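Local atomic coordinates of aspartate aminotransferase, mitochondrial (Trypanosoma brucei brucei, PDB entry 4W5K), a protein that probably transfers amino groups between L-aspartate and 2-oxoglutarate with pyridoxal 5'-phosphate as cofactor, working as a homodimer. Residues Ala63-Gly67 / Ala275-Arg279; Arg321-Val325 / Ile340-Met346; Asn119-Asp125 / Met140-Ser146; His189-Arg193 / Tyr222-Val226. The protein carries 1 engineered substitution. All coordinates share one frame; numbering follows the deposited sequence.

Interaction 1: Ala63-Gly67 / Ala275-Arg279; sequences APVTG and ALLIR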
loop_
_atom_site.group_PDB
_atom_site.type_symbol
_atom_site.label_atom_id
_atom_site.label_comp_id
_atom_site.label_asym_id
_atom_site.label_seq_id
_atom_site.Cartn_x
_atom_site.Cartn_y
_atom_site.Cartn_z
ATOM N N ALA A 63 1.802 -10.917 4.817
ATOM C CA ALA A 63 1.130 -10.709 6.099
ATOM C C ALA A 63 -0.360 -11.019 5.942
ATOM O O ALA A 63 -0.875 -11.061 4.815
ATOM C CB ALA A 63 1.326 -9.244 6.594
ATOM N N PRO A 64 -1.068 -11.227 7.072
ATOM C CA PRO A 64 -2.528 -11.271 6.954
ATOM C C PRO A 64 -3.082 -9.990 6.364
ATOM O O PRO A 64 -2.456 -8.936 6.433
ATOM C CB PRO A 64 -3.013 -11.456 8.403
ATOM C CG PRO A 64 -1.810 -12.013 9.147
ATOM C CD PRO A 64 -0.615 -11.391 8.472
ATOM N N VAL A 65 -4.281 -10.085 5.786
ATOM C CA VAL A 65 -4.924 -8.901 5.210
ATOM C C VAL A 65 -4.992 -7.708 6.175
ATOM O O VAL A 65 -4.763 -6.564 5.773
ATOM C CB VAL A 65 -6.378 -9.257 4.745
ATOM C CG1 VAL A 65 -7.207 -9.755 5.916
ATOM C CG2 VAL A 65 -7.046 -8.058 4.107
ATOM N N THR A 66 -5.243 -7.988 7.450
ATOM C CA THR A 66 -5.378 -6.921 8.462
ATOM C C THR A 66 -4.058 -6.569 9.143
ATOM O O THR A 66 -4.014 -5.712 10.029
ATOM C CB THR A 66 -6.421 -7.331 9.506
ATOM O OG1 THR A 66 -6.210 -8.712 9.834
ATOM C CG2 THR A 66 -7.823 -7.223 8.900
ATOM N N GLY A 67 -2.978 -7.199 8.698
ATOM C CA GLY A 67 -1.637 -6.837 9.144
ATOM C C GLY A 67 -1.021 -7.862 10.058
ATOM O O GLY A 67 -1.686 -8.831 10.482
ATOM N N ALA A 275 -11.357 -6.064 6.127
ATOM C CA ALA A 275 -10.743 -6.998 5.200
ATOM C C ALA A 275 -11.344 -6.875 3.785
ATOM O O ALA A 275 -10.609 -6.943 2.805
ATOM C CB ALA A 275 -10.883 -8.433 5.714
ATOM N N LEU A 276 -12.669 -6.696 3.679
ATOM C CA LEU A 276 -13.293 -6.562 2.358
ATOM C C LEU A 276 -12.903 -5.274 1.639
ATOM O O LEU A 276 -13.063 -5.178 0.422
ATOM C CB LEU A 276 -14.826 -6.641 2.468
ATOM C CG LEU A 276 -15.291 -7.944 3.095
ATOM C CD1 LEU A 276 -16.790 -7.853 3.370
ATOM C CD2 LEU A 276 -14.987 -9.131 2.186
ATOM N N LEU A 277 -12.406 -4.289 2.385
ATOM C CA LEU A 277 -11.931 -3.048 1.772
ATOM C C LEU A 277 -10.468 -3.155 1.358
ATOM O O LEU A 277 -10.067 -2.659 0.307
ATOM C CB LEU A 277 -12.083 -1.863 2.732
ATOM C CG LEU A 277 -13.530 -1.406 2.990
ATOM C CD1 LEU A 277 -13.596 -0.415 4.146
ATOM C CD2 LEU A 277 -14.099 -0.782 1.712
ATOM N N ILE A 278 -9.679 -3.782 2.213
ATOM C CA ILE A 278 -8.234 -3.927 1.979
ATOM C C ILE A 278 -7.931 -4.863 0.797
ATOM O O ILE A 278 -7.129 -4.531 -0.067
ATOM C CB ILE A 278 -7.535 -4.464 3.220
ATOM C CG1 ILE A 278 -7.584 -3.424 4.357
ATOM C CG2 ILE A 278 -6.052 -4.840 2.904
ATOM C CD1 ILE A 278 -7.492 -4.066 5.720
ATOM N N ARG A 279 -8.557 -6.035 0.784
ATOM C CA ARG A 279 -8.170 -7.050 -0.183
ATOM C C ARG A 279 -8.257 -6.569 -1.650
ATOM O O ARG A 279 -7.297 -6.756 -2.406
ATOM C CB ARG A 279 -9.000 -8.318 0.017
ATOM C CG ARG A 279 -8.531 -9.449 -0.845
ATOM C CD ARG A 279 -9.237 -10.761 -0.513
ATOM N NE ARG A 279 -8.987 -11.197 0.864
ATOM C CZ ARG A 279 -9.875 -11.100 1.853
ATOM N NH1 ARG A 279 -11.080 -10.589 1.618
ATOM N NH2 ARG A 279 -9.569 -11.524 3.074
#

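Interaction 2: Arg321-Val325 / Ile340-Met346; sequences RKRLV and IERQVGM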
loop_
_atom_site.group_PDB
_atom_site.type_symbol
_atom_site.label_atom_id
_atom_site.label_comp_id
_atom_site.label_asym_id
_atom_site.label_seq_id
_atom_site.Cartn_x
_atom_site.Cartn_y
_atom_site.Cartn_z
ATOM N N ARG A 321 12.578 26.541 16.738
ATOM C CA ARG A 321 11.499 27.549 16.791
ATOM C C ARG A 321 11.870 28.696 17.742
ATOM O O ARG A 321 11.766 29.903 17.392
ATOM C CB ARG A 321 10.167 26.905 17.226
ATOM C CG ARG A 321 9.487 26.044 16.150
ATOM C CD ARG A 321 8.271 25.333 16.725
ATOM N NE ARG A 321 7.436 24.672 15.728
ATOM C CZ ARG A 321 6.513 25.289 14.992
ATOM N NH1 ARG A 321 6.335 26.601 15.118
ATOM N NH2 ARG A 321 5.755 24.599 14.136
ATOM N N LYS A 322 12.320 28.327 18.943
ATOM C CA LYS A 322 12.673 29.315 19.963
ATOM C C LYS A 322 13.848 30.178 19.503
ATOM O O LYS A 322 13.889 31.394 19.741
ATOM C CB LYS A 322 12.990 28.600 21.287
ATOM C CG LYS A 322 13.468 29.491 22.436
ATOM C CD LYS A 322 13.478 28.701 23.734
ATOM C CE LYS A 322 13.880 29.562 24.924
ATOM N NZ LYS A 322 15.179 29.109 25.491
ATOM N N ARG A 323 14.813 29.537 18.845
ATOM C CA ARG A 323 15.990 30.236 18.328
ATOM C C ARG A 323 15.624 31.198 17.194
ATOM O O ARG A 323 16.164 32.311 17.133
ATOM C CB ARG A 323 17.035 29.225 17.839
ATOM C CG ARG A 323 18.271 29.856 17.183
ATOM C CD ARG A 323 19.345 30.170 18.193
ATOM N NE ARG A 323 20.525 30.776 17.569
ATOM C CZ ARG A 323 21.524 30.086 17.022
ATOM N NH1 ARG A 323 21.488 28.761 17.010
ATOM N NH2 ARG A 323 22.563 30.720 16.487
ATOM N N LEU A 324 14.717 30.778 16.305
ATOM C CA LEU A 324 14.217 31.672 15.249
ATOM C C LEU A 324 13.655 32.965 15.858
ATOM O O LEU A 324 13.979 34.094 15.439
ATOM C CB LEU A 324 13.134 30.985 14.417
ATOM C CG LEU A 324 12.613 31.741 13.190
ATOM C CD1 LEU A 324 13.758 32.011 12.240
ATOM C CD2 LEU A 324 11.532 30.936 12.466
ATOM N N VAL A 325 12.828 32.803 16.880
ATOM C CA VAL A 325 12.220 33.973 17.512
ATOM C C VAL A 325 13.257 34.873 18.194
ATOM O O VAL A 325 13.213 36.106 18.066
ATOM C CB VAL A 325 11.155 33.553 18.528
ATOM C CG1 VAL A 325 10.612 34.768 19.262
ATOM C CG2 VAL A 325 10.036 32.800 17.800
ATOM N N ILE A 340 5.438 31.427 16.694
ATOM C CA ILE A 340 6.415 30.408 16.257
ATOM C C ILE A 340 6.787 29.449 17.411
ATOM O O ILE A 340 7.055 28.260 17.175
ATOM C CB ILE A 340 7.701 31.068 15.682
ATOM C CG1 ILE A 340 7.364 31.959 14.481
ATOM C CG2 ILE A 340 8.755 30.010 15.284
ATOM C CD1 ILE A 340 6.827 31.201 13.270
ATOM N N GLU A 341 6.803 29.972 18.647
ATOM C CA GLU A 341 7.075 29.153 19.841
ATOM C C GLU A 341 5.825 28.475 20.397
ATOM O O GLU A 341 5.923 27.435 21.032
ATOM C CB GLU A 341 7.737 30.006 20.937
ATOM C CG GLU A 341 9.218 30.160 20.768
ATOM C CD GLU A 341 9.872 30.853 21.971
ATOM O OE1 GLU A 341 10.100 32.078 21.894
ATOM O OE2 GLU A 341 10.140 30.164 22.986
ATOM N N ARG A 342 4.653 29.064 20.160
ATOM C CA ARG A 342 3.396 28.526 20.668
ATOM C C ARG A 342 2.979 27.326 19.830
ATOM O O ARG A 342 2.420 26.341 20.338
ATOM C CB ARG A 342 2.288 29.579 20.638
ATOM C CG ARG A 342 1.055 29.151 21.404
ATOM C CD ARG A 342 0.016 30.273 21.486
ATOM N NE ARG A 342 0.647 31.548 21.835
ATOM C CZ ARG A 342 0.839 32.563 20.987
ATOM N NH1 ARG A 342 0.433 32.490 19.715
ATOM N NH2 ARG A 342 1.431 33.672 21.421
ATOM N N GLN A 343 3.266 27.425 18.540
ATOM C CA GLN A 343 3.000 26.309 17.607
ATOM C C GLN A 343 3.856 25.074 17.920
ATOM O O GLN A 343 4.955 25.178 18.470
ATOM C CB GLN A 343 3.248 26.788 16.177
ATOM C CG GLN A 343 2.209 27.725 15.601
ATOM C CD GLN A 343 2.742 28.446 14.379
ATOM O OE1 GLN A 343 3.826 28.122 13.893
ATOM N NE2 GLN A 343 1.997 29.429 13.881
ATOM N N VAL A 344 3.348 23.897 17.530
ATOM C CA VAL A 344 3.976 22.615 17.846
ATOM C C VAL A 344 4.229 21.794 16.576
ATOM O O VAL A 344 3.345 21.641 15.745
ATOM C CB VAL A 344 3.075 21.800 18.821
ATOM C CG1 VAL A 344 3.621 20.391 19.071
ATOM C CG2 VAL A 344 2.878 22.566 20.131
ATOM N N GLY A 345 5.451 21.275 16.445
ATOM C CA GLY A 345 5.750 20.330 15.380
ATOM C C GLY A 345 6.525 20.926 14.218
ATOM O O GLY A 345 6.977 22.092 14.270
ATOM N N MET A 346 6.654 20.129 13.155
ATOM C CA MET A 346 7.525 20.473 12.032
ATOM C C MET A 346 7.020 21.589 11.144
ATOM O O MET A 346 7.804 22.193 10.430
ATOM C CB MET A 346 7.747 19.243 11.139
ATOM C CG MET A 346 8.763 18.301 11.652
ATOM S SD MET A 346 9.115 17.116 10.339
ATOM C CE MET A 346 7.710 15.988 10.435
HETATM O O HOH W 1 12.686 32.853 21.896
#

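Interaction 3: Asn119-Asp125 / Met140-Ser146; sequences NRIYGPD and MELTPYS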
loop_
_atom_site.group_PDB
_atom_site.type_symbol
_atom_site.label_atom_id
_atom_site.label_comp_id
_atom_site.label_asym_id
_atom_site.label_seq_id
_atom_site.Cartn_x
_atom_site.Cartn_y
_atom_site.Cartn_z
ATOM N N ASN A 119 -22.284 11.471 4.116
ATOM C CA ASN A 119 -21.822 12.106 2.882
ATOM C C ASN A 119 -21.052 13.417 3.075
ATOM O O ASN A 119 -20.690 14.068 2.098
ATOM C CB ASN A 119 -23.002 12.343 1.948
ATOM C CG ASN A 119 -24.119 13.092 2.618
ATOM O OD1 ASN A 119 -23.897 13.824 3.586
ATOM N ND2 ASN A 119 -25.333 12.911 2.120
ATOM N N ARG A 120 -20.756 13.764 4.329
ATOM C CA ARG A 120 -20.048 14.999 4.660
ATOM C C ARG A 120 -19.091 14.728 5.834
ATOM O O ARG A 120 -19.370 13.867 6.674
ATOM C CB ARG A 120 -21.051 16.112 5.006
ATOM C CG ARG A 120 -20.410 17.450 5.200
ATOM C CD ARG A 120 -21.385 18.477 5.789
ATOM N NE ARG A 120 -22.487 18.819 4.896
ATOM C CZ ARG A 120 -22.944 20.060 4.738
ATOM N NH1 ARG A 120 -22.378 21.067 5.395
ATOM N NH2 ARG A 120 -23.965 20.301 3.921
ATOM N N ILE A 121 -17.939 15.398 5.857
ATOM C CA ILE A 121 -17.022 15.298 6.988
ATOM C C ILE A 121 -16.477 16.711 7.237
ATOM O O ILE A 121 -16.205 17.457 6.292
ATOM C CB ILE A 121 -15.885 14.279 6.747
ATOM C CG1 ILE A 121 -14.962 14.177 7.973
ATOM C CG2 ILE A 121 -15.110 14.618 5.486
ATOM C CD1 ILE A 121 -13.953 12.982 7.876
ATOM N N TYR A 122 -16.413 17.102 8.506
ATOM C CA TYR A 122 -15.995 18.453 8.870
ATOM C C TYR A 122 -14.520 18.439 9.249
ATOM O O TYR A 122 -14.099 17.592 10.034
ATOM C CB TYR A 122 -16.813 18.990 10.042
ATOM C CG TYR A 122 -18.213 19.410 9.685
ATOM C CD1 TYR A 122 -19.192 18.459 9.454
ATOM C CD2 TYR A 122 -18.559 20.753 9.584
ATOM C CE1 TYR A 122 -20.498 18.847 9.137
ATOM C CE2 TYR A 122 -19.846 21.147 9.255
ATOM C CZ TYR A 122 -20.806 20.189 9.036
ATOM O OH TYR A 122 -22.098 20.577 8.714
ATOM N N GLY A 123 -13.742 19.372 8.704
ATOM C CA GLY A 123 -12.314 19.430 9.020
ATOM C C GLY A 123 -11.942 20.877 9.321
ATOM O O GLY A 123 -12.709 21.791 9.033
ATOM N N PRO A 124 -10.746 21.094 9.896
ATOM C CA PRO A 124 -10.392 22.487 10.216
ATOM C C PRO A 124 -10.276 23.331 8.942
ATOM O O PRO A 124 -9.857 22.807 7.888
ATOM C CB PRO A 124 -9.026 22.362 10.938
ATOM C CG PRO A 124 -8.471 21.021 10.504
ATOM C CD PRO A 124 -9.688 20.125 10.242
ATOM N N ASP A 125 -10.630 24.608 9.046
ATOM C CA ASP A 125 -10.676 25.506 7.888
ATOM C C ASP A 125 -9.331 25.565 7.163
ATOM O O ASP A 125 -9.284 25.631 5.934
ATOM C CB ASP A 125 -11.155 26.916 8.300
ATOM C CG ASP A 125 -10.350 27.534 9.451
ATOM O OD1 ASP A 125 -9.321 26.988 9.885
ATOM O OD2 ASP A 125 -10.775 28.605 9.905
ATOM N N MET A 140 -17.323 11.359 0.563
ATOM C CA MET A 140 -17.695 12.454 1.473
ATOM C C MET A 140 -17.061 13.773 1.113
ATOM O O MET A 140 -15.861 13.852 0.824
ATOM C CB MET A 140 -17.331 12.093 2.916
ATOM C CG MET A 140 -18.090 10.862 3.451
ATOM S SD MET A 140 -17.165 10.171 4.838
ATOM C CE MET A 140 -17.626 11.309 6.126
ATOM N N GLU A 141 -17.875 14.826 1.202
ATOM C CA GLU A 141 -17.414 16.193 1.042
ATOM C C GLU A 141 -16.815 16.769 2.325
ATOM O O GLU A 141 -17.481 16.854 3.351
ATOM C CB GLU A 141 -18.583 17.071 0.582
ATOM C CG GLU A 141 -18.168 18.482 0.266
ATOM C CD GLU A 141 -19.353 19.378 -0.005
ATOM O OE1 GLU A 141 -20.495 18.879 0.044
ATOM O OE2 GLU A 141 -19.136 20.580 -0.258
ATOM N N LEU A 142 -15.541 17.139 2.273
ATOM C CA LEU A 142 -14.901 17.820 3.397
ATOM C C LEU A 142 -15.370 19.260 3.477
ATOM O O LEU A 142 -15.307 20.002 2.499
ATOM C CB LEU A 142 -13.384 17.748 3.250
ATOM C CG LEU A 142 -12.529 18.368 4.362
ATOM C CD1 LEU A 142 -12.642 17.580 5.650
ATOM C CD2 LEU A 142 -11.061 18.369 3.891
ATOM N N THR A 143 -15.866 19.645 4.643
ATOM C CA THR A 143 -16.409 20.986 4.825
ATOM C C THR A 143 -15.786 21.622 6.074
ATOM O O THR A 143 -15.520 20.943 7.057
ATOM C CB THR A 143 -17.939 20.945 4.915
ATOM O OG1 THR A 143 -18.472 22.264 4.777
ATOM C CG2 THR A 143 -18.391 20.340 6.223
ATOM N N PRO A 144 -15.528 22.934 6.025
ATOM C CA PRO A 144 -14.721 23.486 7.127
ATOM C C PRO A 144 -15.441 23.813 8.436
ATOM O O PRO A 144 -16.650 24.109 8.443
ATOM C CB PRO A 144 -14.166 24.777 6.514
ATOM C CG PRO A 144 -15.243 25.202 5.567
ATOM C CD PRO A 144 -15.693 23.900 4.926
ATOM N N TYR A 145 -14.681 23.777 9.536
ATOM C CA TYR A 145 -15.044 24.471 10.781
ATOM C C TYR A 145 -13.963 25.488 11.120
ATOM O O TYR A 145 -12.790 25.295 10.793
ATOM C CB TYR A 145 -15.252 23.505 11.963
ATOM C CG TYR A 145 -14.111 22.553 12.315
ATOM C CD1 TYR A 145 -12.981 22.993 12.999
ATOM C CD2 TYR A 145 -14.200 21.195 12.020
ATOM C CE1 TYR A 145 -11.950 22.110 13.349
ATOM C CE2 TYR A 145 -13.175 20.305 12.365
ATOM C CZ TYR A 145 -12.059 20.763 13.023
ATOM O OH TYR A 145 -11.053 19.891 13.364
ATOM N N SER A 146 -14.370 26.567 11.777
ATOM C CA SER A 146 -13.436 27.586 12.213
ATOM C C SER A 146 -12.356 26.972 13.088
ATOM O O SER A 146 -12.638 26.143 13.958
ATOM C CB SER A 146 -14.173 28.688 12.969
ATOM O OG SER A 146 -15.148 29.317 12.155
#

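Interaction 4: His189-Arg193 / Tyr222-Val226; sequences HDDWR and YDAFV. With MLT (D-malate), chain D.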
loop_
_atom_site.group_PDB
_atom_site.type_symbol
_atom_site.label_atom_id
_atom_site.label_comp_id
_atom_site.label_asym_id
_atom_site.label_seq_id
_atom_site.Cartn_x
_atom_site.Cartn_y
_atom_site.Cartn_z
ATOM N N HIS A 189 -5.009 20.892 26.363
ATOM C CA HIS A 189 -5.908 19.868 26.887
ATOM C C HIS A 189 -7.193 20.473 27.465
ATOM O O HIS A 189 -8.253 19.866 27.299
ATOM C CB HIS A 189 -5.211 18.983 27.922
ATOM C CG HIS A 189 -4.195 18.064 27.306
ATOM N ND1 HIS A 189 -3.571 17.051 28.003
ATOM C CD2 HIS A 189 -3.705 18.019 26.050
ATOM C CE1 HIS A 189 -2.746 16.409 27.194
ATOM N NE2 HIS A 189 -2.818 16.968 25.999
ATOM N N ASP A 190 -7.102 21.633 28.131
ATOM C CA ASP A 190 -8.298 22.389 28.546
ATOM C C ASP A 190 -9.227 22.636 27.353
ATOM O O ASP A 190 -10.445 22.471 27.459
ATOM C CB ASP A 190 -7.943 23.763 29.161
ATOM C CG ASP A 190 -7.503 23.697 30.622
ATOM O OD1 ASP A 190 -7.609 22.622 31.254
ATOM O OD2 ASP A 190 -7.040 24.755 31.140
ATOM N N ASP A 191 -8.660 23.097 26.242
ATOM C CA ASP A 191 -9.474 23.411 25.062
ATOM C C ASP A 191 -10.124 22.149 24.519
ATOM O O ASP A 191 -11.308 22.154 24.140
ATOM C CB ASP A 191 -8.658 24.053 23.938
ATOM C CG ASP A 191 -7.958 25.356 24.342
ATOM O OD1 ASP A 191 -8.407 26.071 25.276
ATOM O OD2 ASP A 191 -6.956 25.666 23.659
ATOM N N TRP A 192 -9.341 21.076 24.449
ATOM C CA TRP A 192 -9.874 19.814 23.938
ATOM C C TRP A 192 -11.002 19.295 24.819
ATOM O O TRP A 192 -11.966 18.685 24.324
ATOM C CB TRP A 192 -8.770 18.771 23.834
ATOM C CG TRP A 192 -7.891 18.890 22.631
ATOM C CD1 TRP A 192 -6.529 19.053 22.637
ATOM C CD2 TRP A 192 -8.277 18.796 21.246
ATOM N NE1 TRP A 192 -6.051 19.085 21.351
ATOM C CE2 TRP A 192 -7.095 18.926 20.478
ATOM C CE3 TRP A 192 -9.502 18.613 20.584
ATOM C CZ2 TRP A 192 -7.092 18.868 19.077
ATOM C CZ3 TRP A 192 -9.507 18.571 19.184
ATOM C CH2 TRP A 192 -8.300 18.685 18.449
ATOM N N ARG A 193 -10.928 19.536 26.125
ATOM C CA ARG A 193 -12.000 19.088 26.998
ATOM C C ARG A 193 -13.297 19.772 26.589
ATOM O O ARG A 193 -14.360 19.136 26.554
ATOM C CB ARG A 193 -11.666 19.351 28.474
ATOM C CG ARG A 193 -10.817 18.227 29.065
ATOM C CD ARG A 193 -10.525 18.421 30.543
ATOM N NE ARG A 193 -9.423 19.352 30.757
ATOM C CZ ARG A 193 -8.142 18.999 30.848
ATOM N NH1 ARG A 193 -7.207 19.934 31.051
ATOM N NH2 ARG A 193 -7.790 17.723 30.755
ATOM N N TYR A 222 0.784 12.317 26.664
ATOM C CA TYR A 222 0.245 13.654 26.448
ATOM C C TYR A 222 -0.243 13.798 24.998
ATOM O O TYR A 222 -1.328 14.326 24.745
ATOM C CB TYR A 222 1.305 14.709 26.790
ATOM C CG TYR A 222 0.865 16.149 26.586
ATOM C CD1 TYR A 222 0.938 16.749 25.329
ATOM C CD2 TYR A 222 0.418 16.920 27.663
ATOM C CE1 TYR A 222 0.542 18.077 25.139
ATOM C CE2 TYR A 222 0.031 18.245 27.483
ATOM C CZ TYR A 222 0.102 18.816 26.225
ATOM O OH TYR A 222 -0.278 20.136 26.056
ATOM N N ASP A 223 0.550 13.323 24.041
ATOM C CA ASP A 223 0.203 13.538 22.648
ATOM C C ASP A 223 -0.990 12.688 22.220
ATOM O O ASP A 223 -1.606 12.978 21.202
ATOM C CB ASP A 223 1.384 13.216 21.725
ATOM C CG ASP A 223 2.485 14.256 21.797
ATOM O OD1 ASP A 223 2.270 15.347 22.411
ATOM O OD2 ASP A 223 3.569 13.987 21.234
ATOM N N ALA A 224 -1.294 11.631 22.972
ATOM C CA ALA A 224 -2.461 10.806 22.624
ATOM C C ALA A 224 -3.702 11.188 23.461
ATOM O O ALA A 224 -4.678 10.433 23.545
ATOM C CB ALA A 224 -2.140 9.305 22.788
ATOM N N PHE A 225 -3.667 12.359 24.095
ATOM C CA PHE A 225 -4.801 12.778 24.920
ATOM C C PHE A 225 -6.140 12.756 24.166
ATOM O O PHE A 225 -7.140 12.274 24.692
ATOM C CB PHE A 225 -4.551 14.191 25.497
ATOM C CG PHE A 225 -5.698 14.719 26.297
ATOM C CD1 PHE A 225 -5.951 14.221 27.564
ATOM C CD2 PHE A 225 -6.548 15.677 25.774
ATOM C CE1 PHE A 225 -7.039 14.701 28.315
ATOM C CE2 PHE A 225 -7.641 16.131 26.494
ATOM C CZ PHE A 225 -7.870 15.663 27.779
ATOM N N VAL A 226 -6.164 13.263 22.944
ATOM C CA VAL A 226 -7.445 13.393 22.249
ATOM C C VAL A 226 -8.158 12.030 21.991
ATOM O O VAL A 226 -9.327 11.901 22.342
ATOM C CB VAL A 226 -7.266 14.189 20.933
ATOM C CG1 VAL A 226 -8.508 14.101 20.069
ATOM C CG2 VAL A 226 -6.995 15.663 21.287
HETATM C C1 MLT D . -5.258 15.704 31.271
HETATM O O1 MLT D . -5.441 16.781 30.645
HETATM O O2 MLT D . -6.144 15.244 32.038
HETATM C C2 MLT D . -3.951 14.950 31.083
HETATM O O3 MLT D . -3.242 15.679 30.127
HETATM O O HOH W 2 -2.389 21.138 27.509
#

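Interaction 1: Ala63-Gly67 / Ala275-Arg279
V65 meets A275 and I278 where a type I beta turn, P64 to G67, presses against helix 264-282 of the aminotransferase fold, beside strand 92-97, one of the two edge strands of the large mixed sheet within the chain. The turn follows Y62, a pyridoxal phosphate-binding residue that probably reaches the cofactor of the second subunit, as in this family. P64 opens the turn, its carbonyl O accepting from G67 N at 2.9 Å; this bond lies wholly within 63-67 and holds V65 and T66 at the two corner positions. V65 carries most of the contact. Its CB points at the helix, and its two methyls divide the work: CG2, lying opposite the backbone N, packs against I278 CG2 at 3.6 Å, whereas CG1, held between N and the carbonyl carbon (chi1 59°), reaches A275 CB at 3.9 Å. A275 and I278 are three residues apart on the helix, so the forked valine spans nearly one helical turn. T66 follows with a looser touch, CG2 to I278 CD1 at 4.5 Å. T66 is also tied by a backbone hydrogen bond to Q96, and both T66 and I278 touch C95 on strand 92-97. G67 ends the turn at phi 108°, where a side chain would run into the preceding carbonyl O. From the helix, R279 O goes on to N130 ND2 of the second subunit, which places the contact next to the dimer interface. The R279 side chain, bent at chi3 (-62°), crosses V65 at about a right angle and leaves NH2 4.1 Å from V65 CG1.

Interaction 2: Arg321-Val325 / Ile340-Met346
R321 reaches across to the 340-346 segment with its chain stretched from CG to NE (chi2 174°, chi3 170°), and its guanidinium finds three acceptors near its plane. NE and NH2 both grip G345 O, at 3.0 Å and 2.8 Å respectively: a side-on hold by two N-H groups on one oxygen, in which NE lies in the carbonyl plane and NH2 stands well above it. NH1 donates to I340 O at 2.7 Å and, more nearly straight (164°), to Q343 OE1 at 3.2 Å. The Q343 amide stands almost perpendicular to the guanidinium, and its NE2 turns to Y349 O. Over one guanidinium face lies the Q343 carbonyl O. Geometrically this is an arginine bracing a helix end: helix 338-342 stops at R342, Q343 leaves helical angles, and the long helix 300-331 supplies the arginine that holds the chain on its way to strand 347-349. Beside this, V325 CG2 packs on I340 CB at 3.6 Å, while L324 CD2 touches I340 CG2 more loosely. E341, extended beyond CG, lays OE2 beside K322 CG at 3.4 Å, but the charges do not touch, K322 NZ being 5.7 Å from E341 OE2; a water donates to both K322 O and E341 OE1.

Interaction 3: Asn119-Asp125 / Met140-Ser146
I121 O takes the hydrogen bond of T143 N at 2.8 Å, a donor placed nearly along the C=O axis (164°), and the same oxygen is approached by L142 CA in a C-H...O contact at 3.2 Å. The bonds alternate from one strand to the other: E141 N gives to N119 O, I121 N to E141 O, G123 N to T143 O and Y145 N to G123 O, with a last, weak one from D125 N to Y145 O. Residues 120-124 thus pair in parallel with 141-145, their short axes 43° apart, a marked twist. These are neighbouring strands of a beta-alpha-beta unit whose crossover is helix 129-137, within the mixed sheet of the aminotransferase large domain. On the face turned to that helix, I121 and L142 meet, I121 CG2 to L142 CD1 at 3.9 Å, and touch F135 and H131 respectively. G123 belongs to this face too, and a beta-carbon there would clash with L142 CD1. On the other face T143, in the conformer given of the two deposited, sets CG2 over the centre of the Y122 ring, 3.4 Å from its centroid and nearly on the ring normal, a CH-pi contact with both side chains leaving the sheet in the same direction. Y145 has CG between its backbone N and carbonyl carbon (chi1 55°), which turns the ring against the G123-P124 peptide: P124 CA sits 3.7 Å from the Y145 ring centroid, over one face. The Y145 hydroxyl hydrogen-bonds to L174 O of strand 172-176, and P124 in turn touches H176 there.

Interaction 4: His189-Arg193 / Tyr222-Val226
H189 lies between two aromatic rings. On one side F225 stacks face to face, centroids 4.0 Å apart and planes at 13°, with F225 CB also over the imidazole; on the opposite face Y222 forms an offset stack, centroids 3.9 Å apart and planes at 22°. Both Y222 and F225 run out with CG opposite the backbone N, and their different backbone positions place one ring on each face of the histidine. The imidazole edge meets polar partners: H189 NE2 gives a weak hydrogen bond to Y222 O, and H189 ND1 donates to O1 of the bound D-malate at 3.2 Å. H189 ND1 is also hydrogen-bonded to malate O3, with the proton's owner undecided, at an unusually short 2.5 Å. R193, one helical turn on, in the conformer given here swings its bent chain round to the ligand. Its bond from NH2 to malate O1 is nearly straight (165°), though again doubtfully short at 2.5 Å, and D190 OD1 holds NH1 in a salt bridge. Deeper in, V226 CG2 lies over the W192 indole in a CH-pi contact, 3.3 Å from the five-membered ring centroid, and both residues touch V175 of the central sheet. A guanidinium and an imidazole meeting one carboxylate are consistent with a spot that can hold such a group, the two stacks restricting how the imidazole can turn.

Along the chain, interactions 3 and 4 both fall between the two halves of interaction 1, and interaction 2 comes after all of them. Interactions 1 and 2 stand on opposite sides of the chain's centre, 40 Å between centres. Interaction 4 is the neighbour of both interactions 2 and 3, with nearest atoms about 6 Å away in each case but no touch. The side chains of M346 in interaction 2 and P124 in interaction 3 lie about 7 Å and about 9 Å from this chain's pyridoxal phosphate. The one about 9 Å from the R279 side chain in interaction 1 is a different cofactor, evidently that of the second subunit. In interaction 4, which contains the D-malate, the W192 side chain is about 12 Å from the pyridoxal phosphate.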